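Local coordinates for protein erythrocyte binding antigen 140 (Plasmodium falciparum, PDB 4GF2) that probably binds a host receptor on the red-cell surface, glycophorin C with its sialic acids, through tandem Duffy-binding-like domains during erythrocyte invasion by the parasite, at residues K19-I24 with E79-S84; I24-S29 with V34-R39; D104-G109 with K241-G246. The protein carries 3 engineered substitutions. All blocks are in the same frame, centred on the assembly; numbering follows the deposited sequence.

Contact 1. Residues K19-I24 with E79-S84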
loop_
_atom_site.group_PDB
_atom_site.type_symbol
_atom_site.label_atom_id
_atom_site.label_comp_id
_atom_site.label_asym_id
_atom_site.label_seq_id
_atom_site.Cartn_x
_atom_site.Cartn_y
_atom_site.Cartn_z
ATOM N N LYS A 19 -19.382 -24.410 2.083
ATOM C CA LYS A 19 -20.215 -23.639 1.162
ATOM C C LYS A 19 -19.412 -22.663 0.300
ATOM O O LYS A 19 -19.790 -22.378 -0.837
ATOM C CB LYS A 19 -21.278 -22.871 1.940
ATOM C CG LYS A 19 -22.477 -23.708 2.345
ATOM C CD LYS A 19 -23.413 -22.916 3.251
ATOM C CE LYS A 19 -24.867 -23.302 3.047
ATOM N NZ LYS A 19 -25.406 -22.770 1.759
ATOM N N SER A 20 -18.316 -22.142 0.842
ATOM C CA SER A 20 -17.481 -21.203 0.105
ATOM C C SER A 20 -16.869 -21.876 -1.116
ATOM O O SER A 20 -16.542 -23.060 -1.082
ATOM C CB SER A 20 -16.375 -20.654 1.001
ATOM O OG SER A 20 -16.922 -19.936 2.092
ATOM N N ILE A 21 -16.729 -21.114 -2.197
ATOM C CA ILE A 21 -16.102 -21.607 -3.416
ATOM C C ILE A 21 -14.653 -21.127 -3.469
ATOM O O ILE A 21 -14.393 -19.930 -3.574
ATOM C CB ILE A 21 -16.852 -21.110 -4.667
ATOM C CG1 ILE A 21 -18.313 -21.570 -4.630
ATOM C CG2 ILE A 21 -16.181 -21.623 -5.926
ATOM C CD1 ILE A 21 -19.175 -20.990 -5.747
ATOM N N LYS A 22 -13.709 -22.061 -3.392
ATOM C CA LYS A 22 -12.292 -21.702 -3.378
ATOM C C LYS A 22 -11.462 -22.663 -4.226
ATOM O O LYS A 22 -11.889 -23.781 -4.522
ATOM C CB LYS A 22 -11.763 -21.683 -1.942
ATOM C CG LYS A 22 -11.884 -23.018 -1.230
ATOM C CD LYS A 22 -11.645 -22.896 0.268
ATOM C CE LYS A 22 -10.173 -22.789 0.601
ATOM N NZ LYS A 22 -9.947 -22.788 2.074
ATOM N N TRP A 23 -10.274 -22.212 -4.617
ATOM C CA TRP A 23 -9.353 -23.038 -5.384
ATOM C C TRP A 23 -8.013 -23.116 -4.671
ATOM O O TRP A 23 -7.408 -22.093 -4.344
ATOM C CB TRP A 23 -9.182 -22.477 -6.795
ATOM C CG TRP A 23 -10.377 -22.708 -7.670
ATOM C CD1 TRP A 23 -11.580 -22.070 -7.599
ATOM C CD2 TRP A 23 -10.484 -23.647 -8.747
ATOM N NE1 TRP A 23 -12.433 -22.552 -8.565
ATOM C CE2 TRP A 23 -11.784 -23.521 -9.285
ATOM C CE3 TRP A 23 -9.610 -24.579 -9.311
ATOM C CZ2 TRP A 23 -12.230 -24.293 -10.359
ATOM C CZ3 TRP A 23 -10.053 -25.344 -10.381
ATOM C CH2 TRP A 23 -11.353 -25.197 -10.891
ATOM N N ILE A 24 -7.552 -24.337 -4.425
ATOM C CA ILE A 24 -6.341 -24.542 -3.650
ATOM C C ILE A 24 -5.209 -25.020 -4.546
ATOM O O ILE A 24 -5.317 -26.046 -5.219
ATOM C CB ILE A 24 -6.575 -25.551 -2.515
ATOM C CG1 ILE A 24 -7.696 -25.053 -1.599
ATOM C CG2 ILE A 24 -5.306 -25.746 -1.705
ATOM C CD1 ILE A 24 -8.751 -26.097 -1.309
ATOM N N GLU A 79 -28.170 -24.478 -1.270
ATOM C CA GLU A 79 -29.403 -23.864 -0.794
ATOM C C GLU A 79 -29.155 -22.376 -0.603
ATOM O O GLU A 79 -28.151 -21.980 -0.007
ATOM C CB GLU A 79 -29.863 -24.487 0.525
ATOM C CG GLU A 79 -30.824 -25.657 0.368
ATOM C CD GLU A 79 -31.419 -26.105 1.693
ATOM O OE1 GLU A 79 -31.106 -25.479 2.729
ATOM O OE2 GLU A 79 -32.200 -27.079 1.700
ATOM N N GLY A 80 -30.058 -21.554 -1.121
ATOM C CA GLY A 80 -29.943 -20.116 -0.976
ATOM C C GLY A 80 -29.146 -19.465 -2.090
ATOM O O GLY A 80 -29.112 -18.239 -2.201
ATOM N N LYS A 81 -28.501 -20.280 -2.918
ATOM C CA LYS A 81 -27.736 -19.758 -4.040
ATOM C C LYS A 81 -28.565 -19.824 -5.314
ATOM O O LYS A 81 -29.540 -20.571 -5.392
ATOM C CB LYS A 81 -26.443 -20.551 -4.227
ATOM C CG LYS A 81 -25.470 -20.470 -3.057
ATOM C CD LYS A 81 -24.083 -20.943 -3.476
ATOM C CE LYS A 81 -23.143 -21.066 -2.289
ATOM N NZ LYS A 81 -21.737 -21.319 -2.706
ATOM N N ASP A 82 -28.175 -19.038 -6.312
ATOM C CA ASP A 82 -28.810 -19.110 -7.619
ATOM C C ASP A 82 -28.779 -20.562 -8.076
ATOM O O ASP A 82 -27.731 -21.205 -8.029
ATOM C CB ASP A 82 -28.074 -18.222 -8.622
ATOM C CG ASP A 82 -28.846 -18.035 -9.914
ATOM O OD1 ASP A 82 -29.651 -17.083 -9.990
ATOM O OD2 ASP A 82 -28.648 -18.834 -10.852
ATOM N N PRO A 83 -29.931 -21.090 -8.513
ATOM C CA PRO A 83 -30.015 -22.507 -8.883
ATOM C C PRO A 83 -29.071 -22.902 -10.016
ATOM O O PRO A 83 -28.773 -24.088 -10.161
ATOM C CB PRO A 83 -31.477 -22.676 -9.314
ATOM C CG PRO A 83 -31.950 -21.318 -9.631
ATOM C CD PRO A 83 -31.217 -20.401 -8.704
ATOM N N SER A 84 -28.609 -21.938 -10.806
ATOM C CA SER A 84 -27.679 -22.246 -11.887
ATOM C C SER A 84 -26.378 -22.814 -11.322
ATOM O O SER A 84 -25.667 -23.566 -11.992
ATOM C CB SER A 84 -27.392 -21.008 -12.738
ATOM O OG SER A 84 -26.504 -20.112 -12.087
#
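Two lysines reach across in opposite senses, each giving its ammonium to a backbone carbonyl of the other segment. The tight part is the bond from Lys-81 NZ to Lys-19 O, 2.9 Å long, with a C=O...N angle of 152° and the donor tilted moderately from the carbonyl plane. An extended chain beyond CG (chi2 to chi4 all near 180°) carries the Lys-81 ammonium across from the turn before helix 83-101, sliding past Ile-21, whose CG1 lies 3.9 Å from Lys-81 NZ. Ile-21 in turn packs against Asn-186 and Met-189 of helix 175-202. The other bond is loose: Lys-19 NZ stands 3.4 Å from Glu-79 O, a weak interaction, and the same ammonium is held more firmly by the carbonyl of Lys-77. The Lys-19 chain bends at its last two torsions (chi4 -73°) to get there. On this side the Lys-19 and Glu-79 side chains are exposed, and their charges stay apart, with Lys-19 NZ 6.4 Å from Glu-79 OE1. Just beyond, Asp-82 OD2 takes Ser-84 N at 3.1 Å and Ser-84 OG at 2.8 Å from opposite faces of its carboxylate, a side-chain N-cap of helix 83-101. The contact thus ties the approach to the first hairpin strand to a helix-helix turn of the N-terminal Duffy-binding-like domain, a predominantly helical disulfide-bonded fold.

Contact 2. Residues I24-S29 with V34-R39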
loop_
_atom_site.group_PDB
_atom_site.type_symbol
_atom_site.label_atom_id
_atom_site.label_comp_id
_atom_site.label_asym_id
_atom_site.label_seq_id
_atom_site.Cartn_x
_atom_site.Cartn_y
_atom_site.Cartn_z
ATOM N N ILE A 24 -7.552 -24.337 -4.425
ATOM C CA ILE A 24 -6.341 -24.542 -3.650
ATOM C C ILE A 24 -5.209 -25.020 -4.546
ATOM O O ILE A 24 -5.317 -26.046 -5.219
ATOM C CB ILE A 24 -6.575 -25.551 -2.515
ATOM C CG1 ILE A 24 -7.696 -25.053 -1.599
ATOM C CG2 ILE A 24 -5.306 -25.746 -1.705
ATOM C CD1 ILE A 24 -8.751 -26.097 -1.309
ATOM N N CYS A 25 -4.122 -24.260 -4.553
ATOM C CA CYS A 25 -2.971 -24.587 -5.377
ATOM C C CYS A 25 -1.873 -25.236 -4.545
ATOM O O CYS A 25 -1.513 -24.739 -3.481
ATOM C CB CYS A 25 -2.448 -23.330 -6.069
ATOM S SG CYS A 25 -3.672 -22.555 -7.155
ATOM N N ARG A 26 -1.367 -26.362 -5.038
ATOM C CA ARG A 26 -0.264 -27.072 -4.407
ATOM C C ARG A 26 0.626 -27.648 -5.500
ATOM O O ARG A 26 0.215 -27.736 -6.656
ATOM C CB ARG A 26 -0.786 -28.214 -3.534
ATOM C CG ARG A 26 -1.833 -27.809 -2.511
ATOM C CD ARG A 26 -2.300 -29.014 -1.703
ATOM N NE ARG A 26 -2.990 -30.006 -2.531
ATOM C CZ ARG A 26 -4.310 -30.078 -2.693
ATOM N NH1 ARG A 26 -5.123 -29.220 -2.086
ATOM N NH2 ARG A 26 -4.827 -31.022 -3.471
ATOM N N GLU A 27 1.843 -28.041 -5.141
ATOM C CA GLU A 27 2.703 -28.744 -6.086
ATOM C C GLU A 27 2.611 -30.244 -5.826
ATOM O O GLU A 27 2.676 -30.687 -4.679
ATOM C CB GLU A 27 4.154 -28.256 -5.995
ATOM C CG GLU A 27 4.884 -28.653 -4.726
ATOM C CD GLU A 27 6.367 -28.316 -4.773
ATOM O OE1 GLU A 27 6.782 -27.542 -5.664
ATOM O OE2 GLU A 27 7.120 -28.832 -3.920
ATOM N N ASN A 28 2.438 -31.018 -6.894
ATOM C CA ASN A 28 2.358 -32.470 -6.782
ATOM C C ASN A 28 3.745 -33.113 -6.755
ATOM O O ASN A 28 4.759 -32.417 -6.698
ATOM C CB ASN A 28 1.516 -33.050 -7.921
ATOM C CG ASN A 28 2.141 -32.833 -9.286
ATOM O OD1 ASN A 28 3.364 -32.741 -9.424
ATOM N ND2 ASN A 28 1.297 -32.757 -10.310
ATOM N N SER A 29 3.783 -34.442 -6.797
ATOM C CA SER A 29 5.037 -35.182 -6.666
ATOM C C SER A 29 6.070 -34.775 -7.713
ATOM O O SER A 29 7.268 -34.807 -7.450
ATOM C CB SER A 29 4.778 -36.689 -6.756
ATOM O OG SER A 29 4.160 -37.027 -7.985
ATOM N N VAL A 34 -0.573 -27.372 -9.347
ATOM C CA VAL A 34 -1.932 -27.497 -9.863
ATOM C C VAL A 34 -2.911 -26.791 -8.931
ATOM O O VAL A 34 -2.651 -26.653 -7.737
ATOM C CB VAL A 34 -2.368 -28.974 -10.006
ATOM C CG1 VAL A 34 -1.584 -29.664 -11.108
ATOM C CG2 VAL A 34 -2.211 -29.713 -8.682
ATOM N N CYS A 35 -4.036 -26.346 -9.489
ATOM C CA CYS A 35 -5.085 -25.698 -8.714
ATOM C C CYS A 35 -6.355 -26.531 -8.765
ATOM O O CYS A 35 -6.968 -26.685 -9.822
ATOM C CB CYS A 35 -5.372 -24.297 -9.258
ATOM S SG CYS A 35 -4.003 -23.135 -9.074
ATOM N N VAL A 36 -6.749 -27.059 -7.612
ATOM C CA VAL A 36 -7.910 -27.926 -7.515
ATOM C C VAL A 36 -9.073 -27.202 -6.840
ATOM O O VAL A 36 -8.878 -26.479 -5.865
ATOM C CB VAL A 36 -7.572 -29.186 -6.705
ATOM C CG1 VAL A 36 -8.758 -30.130 -6.665
ATOM C CG2 VAL A 36 -6.357 -29.879 -7.300
ATOM N N PRO A 37 -10.293 -27.389 -7.360
ATOM C CA PRO A 37 -11.455 -26.775 -6.713
ATOM C C PRO A 37 -11.859 -27.539 -5.458
ATOM O O PRO A 37 -11.765 -28.766 -5.421
ATOM C CB PRO A 37 -12.543 -26.880 -7.785
ATOM C CG PRO A 37 -12.166 -28.075 -8.586
ATOM C CD PRO A 37 -10.663 -28.139 -8.574
ATOM N N ASP A 38 -12.300 -26.821 -4.434
ATOM C CA ASP A 38 -12.702 -27.460 -3.191
ATOM C C ASP A 38 -13.829 -28.460 -3.460
ATOM O O ASP A 38 -13.967 -29.466 -2.761
ATOM C CB ASP A 38 -13.143 -26.407 -2.174
ATOM C CG ASP A 38 -12.997 -26.883 -0.745
ATOM O OD1 ASP A 38 -12.144 -27.759 -0.498
ATOM O OD2 ASP A 38 -13.728 -26.377 0.134
ATOM N N ARG A 39 -14.628 -28.187 -4.486
ATOM C CA ARG A 39 -15.704 -29.096 -4.851
ATOM C C ARG A 39 -15.138 -30.481 -5.152
ATOM O O ARG A 39 -15.726 -31.494 -4.776
ATOM C CB ARG A 39 -16.482 -28.572 -6.059
ATOM C CG ARG A 39 -17.616 -29.504 -6.499
ATOM C CD ARG A 39 -18.098 -29.193 -7.906
ATOM N NE ARG A 39 -16.981 -29.016 -8.828
ATOM C CZ ARG A 39 -16.236 -30.003 -9.316
ATOM N NH1 ARG A 39 -16.476 -31.263 -8.981
ATOM N NH2 ARG A 39 -15.242 -29.722 -10.144
#
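Cys-25 and Cys-35 are joined by a disulfide at a non-hydrogen-bonded position of an antiparallel beta hairpin, strands 23-27 and 33-37, the small two-stranded sheet of this largely helical Duffy-binding-like domain. The bridge, SG to SG of Cys-25 and Cys-35 at 2.0 Å with chi3 96°, draws the two CA atoms to 4.1 Å. Both sulfurs are set anti to their own carbonyl carbons (chi1 -60° and -66°), a matched pair of torsions that brings them together over one face. The flanking pairs, Ile-24 with Val-36 and Arg-26 with Val-34, each close a two-bond backbone ring; Val-34 N to Arg-26 O is the shortest of the four at 2.8 Å. Between them, Cys-25 CA offers a CA-H contact to Val-34 O at 3.2 Å. The side chains of Ile-24, Arg-26, Val-34 and Val-36 occupy the face away from the disulfide.

In the next shell, Gln-232, Val-235 and Leu-236 of helix 213-242 cover the disulfide face, while Ile-41 and Trp-179 pack under the other. Asn-28 OD1 accepts from the backbone N of both Glu-30 and Ile-32 and so braces the hairpin turn. Past the strand, Asp-38 forms a salt bridge with Arg-18. Across the hairpin's end, Ile-24 CD1 comes to 3.9 Å from Asp-38 OD1.

Contact 3. Residues D104-G109 with K241-G246; sequences DDMDFG and KKKNSG
Met-106 and Lys-243 both set CG anti to their carbonyl carbons (chi1 -71° and -73°), and chains extended through chi2 of the methionine and chi2 and chi3 of the lysine bring the thioether obliquely against the lysine's last methylene. The chi4 bend of Lys-243 then carries NZ aside, toward Asp-104. The contact joins an irregular loop containing an Asx turn, between helices 83-101 and 110-127 of the Duffy-binding-like domain, to the C-terminal end of the long helix 213-242. Its apolar part is Met-106 SD against Lys-243 CE at 4.0 Å, with Met-106 CG almost as near. Ile-176 of helix 175-202 touches both side chains, and Trp-179 also packs on the methionine.

The polar part is indirect. Asp-104 OD1 and Lys-243 NZ are 4.2 Å apart, beyond a salt bridge, although the opposite charges probably attract. A water lies between them, donating to Asp-104 OD1 at 2.7 Å and accepting weakly from Lys-243 NZ at 3.5 Å. Asp-104 OD2 accepts from Gln-175 N, which, with the water on OD1, helps to set the carboxylate's rotation.

The rest of the loop is held from outside by Lys-40, salt-bridged to Asp-105 and Asp-107, and by the Gln-175 amide, which bonds Met-106 N and Asp-105 OD1. From within, the Asx turn holds it: Asp-105 OD1 also accepts Asp-107 N at 2.8 Å, from 53° out of its carboxylate plane.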
loop_
_atom_site.group_PDB
_atom_site.type_symbol
_atom_site.label_atom_id
_atom_site.label_comp_id
_atom_site.label_asym_id
_atom_site.label_seq_id
_atom_site.Cartn_x
_atom_site.Cartn_y
_atom_site.Cartn_z
ATOM N N ASP A 104 -7.549 -39.287 -15.496
ATOM C CA ASP A 104 -7.327 -37.919 -15.957
ATOM C C ASP A 104 -7.665 -36.940 -14.836
ATOM O O ASP A 104 -8.664 -36.224 -14.897
ATOM C CB ASP A 104 -8.166 -37.623 -17.201
ATOM C CG ASP A 104 -7.982 -36.201 -17.704
ATOM O OD1 ASP A 104 -6.910 -35.615 -17.454
ATOM O OD2 ASP A 104 -8.914 -35.666 -18.344
ATOM N N ASP A 105 -6.822 -36.916 -13.811
ATOM C CA ASP A 105 -7.100 -36.138 -12.613
ATOM C C ASP A 105 -5.855 -35.409 -12.117
ATOM O O ASP A 105 -4.804 -36.020 -11.920
ATOM C CB ASP A 105 -7.625 -37.059 -11.514
ATOM C CG ASP A 105 -8.265 -36.299 -10.373
ATOM O OD1 ASP A 105 -8.156 -35.055 -10.353
ATOM O OD2 ASP A 105 -8.874 -36.948 -9.495
ATOM N N MET A 106 -5.979 -34.101 -11.919
ATOM C CA MET A 106 -4.885 -33.295 -11.385
ATOM C C MET A 106 -4.897 -33.291 -9.855
ATOM O O MET A 106 -3.875 -33.029 -9.220
ATOM C CB MET A 106 -4.980 -31.863 -11.911
ATOM C CG MET A 106 -4.646 -31.728 -13.386
ATOM S SD MET A 106 -5.172 -30.151 -14.087
ATOM C CE MET A 106 -6.941 -30.399 -14.184
ATOM N N ASP A 107 -6.058 -33.585 -9.275
ATOM C CA ASP A 107 -6.210 -33.667 -7.823
ATOM C C ASP A 107 -5.481 -34.899 -7.288
ATOM O O ASP A 107 -5.489 -35.953 -7.920
ATOM C CB ASP A 107 -7.700 -33.714 -7.467
ATOM C CG ASP A 107 -7.950 -33.872 -5.977
ATOM O OD1 ASP A 107 -7.139 -33.381 -5.162
ATOM O OD2 ASP A 107 -8.980 -34.490 -5.628
ATOM N N PHE A 108 -4.847 -34.761 -6.126
ATOM C CA PHE A 108 -4.010 -35.829 -5.587
ATOM C C PHE A 108 -3.985 -35.824 -4.060
ATOM O O PHE A 108 -4.565 -34.951 -3.419
ATOM C CB PHE A 108 -2.583 -35.669 -6.105
ATOM C CG PHE A 108 -1.841 -34.523 -5.477
ATOM C CD1 PHE A 108 -2.020 -33.228 -5.934
ATOM C CD2 PHE A 108 -0.971 -34.741 -4.421
ATOM C CE1 PHE A 108 -1.339 -32.172 -5.355
ATOM C CE2 PHE A 108 -0.287 -33.690 -3.838
ATOM C CZ PHE A 108 -0.471 -32.405 -4.304
ATOM N N GLY A 109 -3.292 -36.805 -3.488
ATOM C CA GLY A 109 -3.172 -36.924 -2.047
ATOM C C GLY A 109 -4.474 -37.286 -1.361
ATOM O O GLY A 109 -5.520 -37.390 -2.002
ATOM N N LYS A 241 -1.859 -25.588 -21.976
ATOM C CA LYS A 241 -0.846 -25.664 -23.020
ATOM C C LYS A 241 -0.014 -26.932 -22.868
ATOM O O LYS A 241 0.213 -27.656 -23.836
ATOM C CB LYS A 241 0.063 -24.433 -22.966
ATOM C CG LYS A 241 -0.617 -23.142 -23.398
ATOM C CD LYS A 241 0.216 -21.923 -23.029
ATOM C CE LYS A 241 -0.443 -20.635 -23.497
ATOM N NZ LYS A 241 0.198 -19.425 -22.909
ATOM N N LYS A 242 0.426 -27.199 -21.643
ATOM C CA LYS A 242 1.282 -28.347 -21.366
ATOM C C LYS A 242 0.606 -29.665 -21.732
ATOM O O LYS A 242 1.266 -30.611 -22.155
ATOM C CB LYS A 242 1.682 -28.364 -19.890
ATOM C CG LYS A 242 2.426 -29.619 -19.480
ATOM C CD LYS A 242 2.987 -29.510 -18.076
ATOM C CE LYS A 242 3.766 -30.763 -17.707
ATOM N NZ LYS A 242 4.421 -30.649 -16.376
ATOM N N LYS A 243 -0.710 -29.725 -21.564
ATOM C CA LYS A 243 -1.456 -30.939 -21.873
ATOM C C LYS A 243 -1.828 -31.008 -23.352
ATOM O O LYS A 243 -2.488 -31.953 -23.792
ATOM C CB LYS A 243 -2.713 -31.023 -21.008
ATOM C CG LYS A 243 -2.433 -31.367 -19.553
ATOM C CD LYS A 243 -3.690 -31.254 -18.706
ATOM C CE LYS A 243 -3.478 -31.809 -17.305
ATOM N NZ LYS A 243 -3.410 -33.299 -17.287
ATOM N N ASN A 244 -1.400 -30.008 -24.117
ATOM C CA ASN A 244 -1.646 -29.982 -25.554
ATOM C C ASN A 244 -0.396 -29.601 -26.340
ATOM O O ASN A 244 -0.439 -28.742 -27.221
ATOM C CB ASN A 244 -2.786 -29.019 -25.886
ATOM C CG ASN A 244 -4.134 -29.548 -25.451
ATOM O OD1 ASN A 244 -4.777 -30.307 -26.176
ATOM N ND2 ASN A 244 -4.565 -29.159 -24.258
ATOM N N SER A 245 0.718 -30.246 -26.011
ATOM C CA SER A 245 1.963 -30.031 -26.734
ATOM C C SER A 245 2.353 -28.556 -26.753
ATOM O O SER A 245 2.895 -28.066 -27.741
ATOM C CB SER A 245 1.819 -30.535 -28.168
ATOM O OG SER A 245 1.280 -31.844 -28.186
ATOM N N GLY A 246 2.064 -27.852 -25.663
ATOM C CA GLY A 246 2.414 -26.448 -25.540
ATOM C C GLY A 246 1.688 -25.549 -26.523
ATOM O O GLY A 246 2.214 -24.513 -26.929
HETATM O O HOH W 1 -6.360 -33.769 -15.530
#

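All three contacts lie in the N-terminal Duffy-binding-like domain, on the same side of the chain's centre. Contacts 1 and 2 share Ile-24 and the strand 23-27; contact 2 is nested along the chain inside the loop closed by contact 1, and their centres lie 18 Å apart. Trp-23 CZ3 packs on Pro-37 CD at 3.4 Å between them. Contacts 2 and 3 are nearer, with centres 11 Å apart, and touch where Phe-108 CZ packs on Glu-27 O at 3.6 Å. Contacts 1 and 3 do not touch, their nearest atoms being about 7 Å apart. A glycerol, probably from crystallisation, is hydrogen-bonded to the backbone N of Lys-19 and of Ser-20 in contact 1.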